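Local coordinates for protein ubiquitin-like-specific protease 2 (Saccharomyces cerevisiae, PDB 5LNB) that is a cysteine protease of the C48 family that removes the small modifier SUMO from proteins, at residues Val98-Ser109 against Phe181-Tyr190. Residues are numbered along the deposited sequence; the frame is centred on the assembly and turned at random.
Sequences VKKWVNNTDLFS and FLISYALDKY
Val-98 to Ser-109, a run of turns ending in a short 3-10 segment, passes beside the last turns of helix 172-190, with 8.9 Å between the CA atoms of Val-98 and Phe-181 and 7.9 Å between those of Asp-106 and Lys-189. Irregular chain is held here by tyrosine hydroxyls. The OH of Tyr-185 donates to Thr-105 OG1 (2.7 Å) and receives the nearly straight N-H of Leu-107 (2.9 Å, 166°). Thr-105 OG1 in turn donates to Val-102 O, within the type II turn from Val-102 to Thr-105. CG of Tyr-185 lies opposite the backbone N (chi1 -170°), which sends the ring out from the helix to the loop; Leu-107 CD1 covers one face in a CH-pi contact and Lys-189 CG the other. Tyr-190 does much the same, its OH giving to the carboxylate oxygen OD1 of Asp-106 (2.6 Å) and taking a more bent N-H from Phe-108 (148°). In this Ulp1-type catalytic domain the loop leads from helix 94-98 into strand 112-119, so the contact joins a helix-to-strand connection to the C-terminal end of helix 172-190. A phenylalanine in place of Tyr-185 would probably leave the N-H of Leu-107 without its acceptor and take from Thr-105 OG1 the proton it receives, though not its bond to Val-102 O. The Phe-108 ring, nearly parallel to that of Tyr-185 but slid aside, brings CE1 to 3.5 Å from Tyr-185 CD1, while Tyr-190 CD2 lies over one of its faces. Val-102 CG1 and Leu-107 CD1 meet the edge of Phe-181. Lys-99 NZ bridges to Asp-188 OD2 (2.8 Å), which also bonds Tyr-95, and two waters link Lys-189 NZ to Lys-99 O and Asn-104 N.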
# COMPACT_ATOMS: atom_id res chain seq x y z
N VAL A 98 15.99 -9.32 4.17
CA VAL A 98 15.17 -8.38 4.93
C VAL A 98 15.18 -8.68 6.43
O VAL A 98 14.35 -8.13 7.16
CB VAL A 98 13.72 -8.35 4.40
CG1 VAL A 98 13.68 -7.76 3.00
CG2 VAL A 98 13.11 -9.76 4.41
N LYS A 99 16.09 -9.52 6.91
CA LYS A 99 16.11 -9.85 8.33
C LYS A 99 16.29 -8.60 9.19
O LYS A 99 15.56 -8.39 10.17
CB LYS A 99 17.19 -10.88 8.65
CG LYS A 99 17.19 -11.30 10.11
CD LYS A 99 17.93 -12.60 10.33
CE LYS A 99 18.00 -12.97 11.82
NZ LYS A 99 16.64 -13.05 12.44
N LYS A 100 17.26 -7.76 8.85
CA LYS A 100 17.43 -6.52 9.61
C LYS A 100 16.22 -5.61 9.43
O LYS A 100 15.79 -4.93 10.37
CB LYS A 100 18.71 -5.81 9.20
CG LYS A 100 18.93 -4.48 9.89
CD LYS A 100 20.15 -3.74 9.35
CE LYS A 100 21.40 -4.61 9.43
NZ LYS A 100 22.64 -3.79 9.35
N TRP A 101 15.66 -5.60 8.22
CA TRP A 101 14.47 -4.81 7.92
C TRP A 101 13.34 -5.09 8.91
O TRP A 101 12.65 -4.17 9.34
CB TRP A 101 13.99 -5.13 6.51
CG TRP A 101 13.05 -4.12 5.93
CD1 TRP A 101 11.76 -3.88 6.31
CD2 TRP A 101 13.31 -3.25 4.84
NE1 TRP A 101 11.21 -2.89 5.53
CE2 TRP A 101 12.14 -2.49 4.61
CE3 TRP A 101 14.43 -3.03 4.02
CZ2 TRP A 101 12.06 -1.52 3.62
CZ3 TRP A 101 14.34 -2.06 3.03
CH2 TRP A 101 13.17 -1.32 2.84
N VAL A 102 13.11 -6.36 9.25
CA VAL A 102 11.97 -6.76 10.06
C VAL A 102 12.34 -6.99 11.52
O VAL A 102 11.55 -7.58 12.27
CB VAL A 102 11.29 -8.02 9.49
CG1 VAL A 102 10.87 -7.77 8.05
CG2 VAL A 102 12.22 -9.23 9.61
N ASN A 103 13.53 -6.56 11.94
CA ASN A 103 13.88 -6.65 13.35
C ASN A 103 12.89 -5.85 14.19
O ASN A 103 12.50 -4.74 13.83
CB ASN A 103 15.31 -6.14 13.58
CG ASN A 103 15.77 -6.30 15.03
OD1 ASN A 103 15.93 -5.32 15.76
ND2 ASN A 103 15.96 -7.55 15.45
N ASN A 104 12.49 -6.42 15.32
CA ASN A 104 11.56 -5.77 16.24
C ASN A 104 10.23 -5.44 15.58
O ASN A 104 9.60 -4.42 15.90
CB ASN A 104 12.18 -4.52 16.86
CG ASN A 104 13.11 -4.86 18.02
OD1 ASN A 104 13.10 -5.99 18.53
ND2 ASN A 104 13.91 -3.89 18.46
N THR A 105 9.79 -6.29 14.67
CA THR A 105 8.43 -6.30 14.15
C THR A 105 7.66 -7.47 14.74
O THR A 105 8.24 -8.41 15.31
CB THR A 105 8.40 -6.41 12.63
OG1 THR A 105 9.02 -7.65 12.25
CG2 THR A 105 9.11 -5.22 11.97
N ASP A 106 6.35 -7.44 14.56
CA ASP A 106 5.48 -8.48 15.09
C ASP A 106 4.33 -8.66 14.11
O ASP A 106 3.17 -8.41 14.42
CB ASP A 106 5.01 -8.09 16.49
CG ASP A 106 4.17 -9.17 17.14
OD1 ASP A 106 4.18 -10.33 16.66
OD2 ASP A 106 3.50 -8.86 18.15
N LEU A 107 4.66 -9.11 12.89
CA LEU A 107 3.69 -9.09 11.80
C LEU A 107 2.48 -9.99 12.05
O LEU A 107 1.37 -9.68 11.61
CB LEU A 107 4.35 -9.48 10.48
CG LEU A 107 5.46 -8.53 10.01
CD1 LEU A 107 6.06 -8.97 8.68
CD2 LEU A 107 4.90 -7.10 9.92
N PHE A 108 2.68 -11.11 12.75
CA PHE A 108 1.57 -12.04 12.94
C PHE A 108 0.58 -11.57 14.00
O PHE A 108 -0.42 -12.26 14.22
CB PHE A 108 2.11 -13.44 13.29
CG PHE A 108 2.68 -14.19 12.11
CD1 PHE A 108 3.47 -13.54 11.16
CD2 PHE A 108 2.44 -15.54 11.94
CE1 PHE A 108 4.00 -14.22 10.09
CE2 PHE A 108 2.97 -16.23 10.86
CZ PHE A 108 3.75 -15.57 9.94
N SER A 109 0.80 -10.43 14.64
CA SER A 109 -0.26 -9.83 15.44
C SER A 109 -1.11 -8.84 14.63
O SER A 109 -2.06 -8.27 15.16
CB SER A 109 0.32 -9.12 16.67
OG SER A 109 1.05 -7.97 16.30
N PHE A 181 8.86 -15.75 2.63
CA PHE A 181 9.13 -14.79 3.70
C PHE A 181 8.31 -15.11 4.94
O PHE A 181 8.83 -15.14 6.06
CB PHE A 181 8.84 -13.37 3.22
CG PHE A 181 8.76 -12.38 4.33
CD1 PHE A 181 9.93 -11.88 4.91
CD2 PHE A 181 7.54 -11.97 4.84
CE1 PHE A 181 9.87 -10.97 5.94
CE2 PHE A 181 7.47 -11.06 5.88
CZ PHE A 181 8.64 -10.56 6.44
N LEU A 182 7.00 -15.34 4.76
CA LEU A 182 6.13 -15.59 5.90
C LEU A 182 6.53 -16.86 6.63
O LEU A 182 6.45 -16.94 7.86
CB LEU A 182 4.68 -15.69 5.45
CG LEU A 182 4.08 -14.38 4.94
CD1 LEU A 182 2.70 -14.63 4.34
CD2 LEU A 182 4.06 -13.34 6.09
N ILE A 183 6.94 -17.88 5.88
CA ILE A 183 7.33 -19.14 6.49
C ILE A 183 8.58 -18.96 7.34
O ILE A 183 8.65 -19.42 8.48
CB ILE A 183 7.52 -20.22 5.41
CG1 ILE A 183 6.17 -20.56 4.78
CG2 ILE A 183 8.17 -21.46 6.00
CD1 ILE A 183 6.28 -21.56 3.64
N SER A 184 9.58 -18.27 6.78
CA SER A 184 10.81 -18.01 7.52
C SER A 184 10.54 -17.09 8.70
O SER A 184 11.04 -17.32 9.81
CB SER A 184 11.85 -17.40 6.59
OG SER A 184 12.15 -18.29 5.53
N TYR A 185 9.76 -16.03 8.47
CA TYR A 185 9.40 -15.12 9.55
C TYR A 185 8.77 -15.88 10.71
O TYR A 185 9.14 -15.69 11.87
CB TYR A 185 8.45 -14.04 9.02
CG TYR A 185 8.20 -12.92 10.00
CD1 TYR A 185 7.17 -13.02 10.94
CD2 TYR A 185 8.99 -11.77 10.00
CE1 TYR A 185 6.94 -12.00 11.85
CE2 TYR A 185 8.75 -10.74 10.90
CZ TYR A 185 7.73 -10.86 11.83
OH TYR A 185 7.47 -9.86 12.74
N ALA A 186 7.79 -16.74 10.40
CA ALA A 186 7.12 -17.51 11.44
C ALA A 186 8.10 -18.34 12.25
O ALA A 186 8.00 -18.41 13.49
CB ALA A 186 6.07 -18.42 10.80
N LEU A 187 9.05 -18.99 11.58
CA LEU A 187 10.02 -19.81 12.29
C LEU A 187 10.96 -18.95 13.12
O LEU A 187 11.26 -19.28 14.27
CB LEU A 187 10.81 -20.66 11.29
CG LEU A 187 11.81 -21.62 11.92
CD1 LEU A 187 11.11 -22.70 12.73
CD2 LEU A 187 12.70 -22.27 10.87
N ASP A 188 11.40 -17.82 12.56
CA ASP A 188 12.35 -16.95 13.23
C ASP A 188 11.74 -16.29 14.46
O ASP A 188 12.31 -16.34 15.55
CB ASP A 188 12.85 -15.89 12.24
CG ASP A 188 13.86 -14.94 12.85
OD1 ASP A 188 14.54 -15.33 13.83
OD2 ASP A 188 13.96 -13.80 12.34
N LYS A 189 10.58 -15.64 14.31
CA LYS A 189 10.07 -14.84 15.42
C LYS A 189 9.29 -15.67 16.43
O LYS A 189 9.32 -15.35 17.62
CB LYS A 189 9.18 -13.70 14.93
CG LYS A 189 9.84 -12.74 13.95
CD LYS A 189 11.12 -12.19 14.48
CE LYS A 189 11.72 -11.17 13.53
NZ LYS A 189 13.10 -10.78 13.96
N TYR A 190 8.58 -16.70 15.98
CA TYR A 190 7.69 -17.44 16.86
C TYR A 190 8.00 -18.93 16.95
O TYR A 190 7.28 -19.64 17.64
CB TYR A 190 6.23 -17.28 16.42
CG TYR A 190 5.84 -15.88 16.02
CD1 TYR A 190 5.63 -14.88 16.97
CD2 TYR A 190 5.66 -15.56 14.67
CE1 TYR A 190 5.25 -13.59 16.59
CE2 TYR A 190 5.29 -14.28 14.28
CZ TYR A 190 5.09 -13.30 15.24
OH TYR A 190 4.72 -12.04 14.84
O HOH W 1 14.78 -9.88 12.30
O HOH W 2 13.05 -9.00 16.10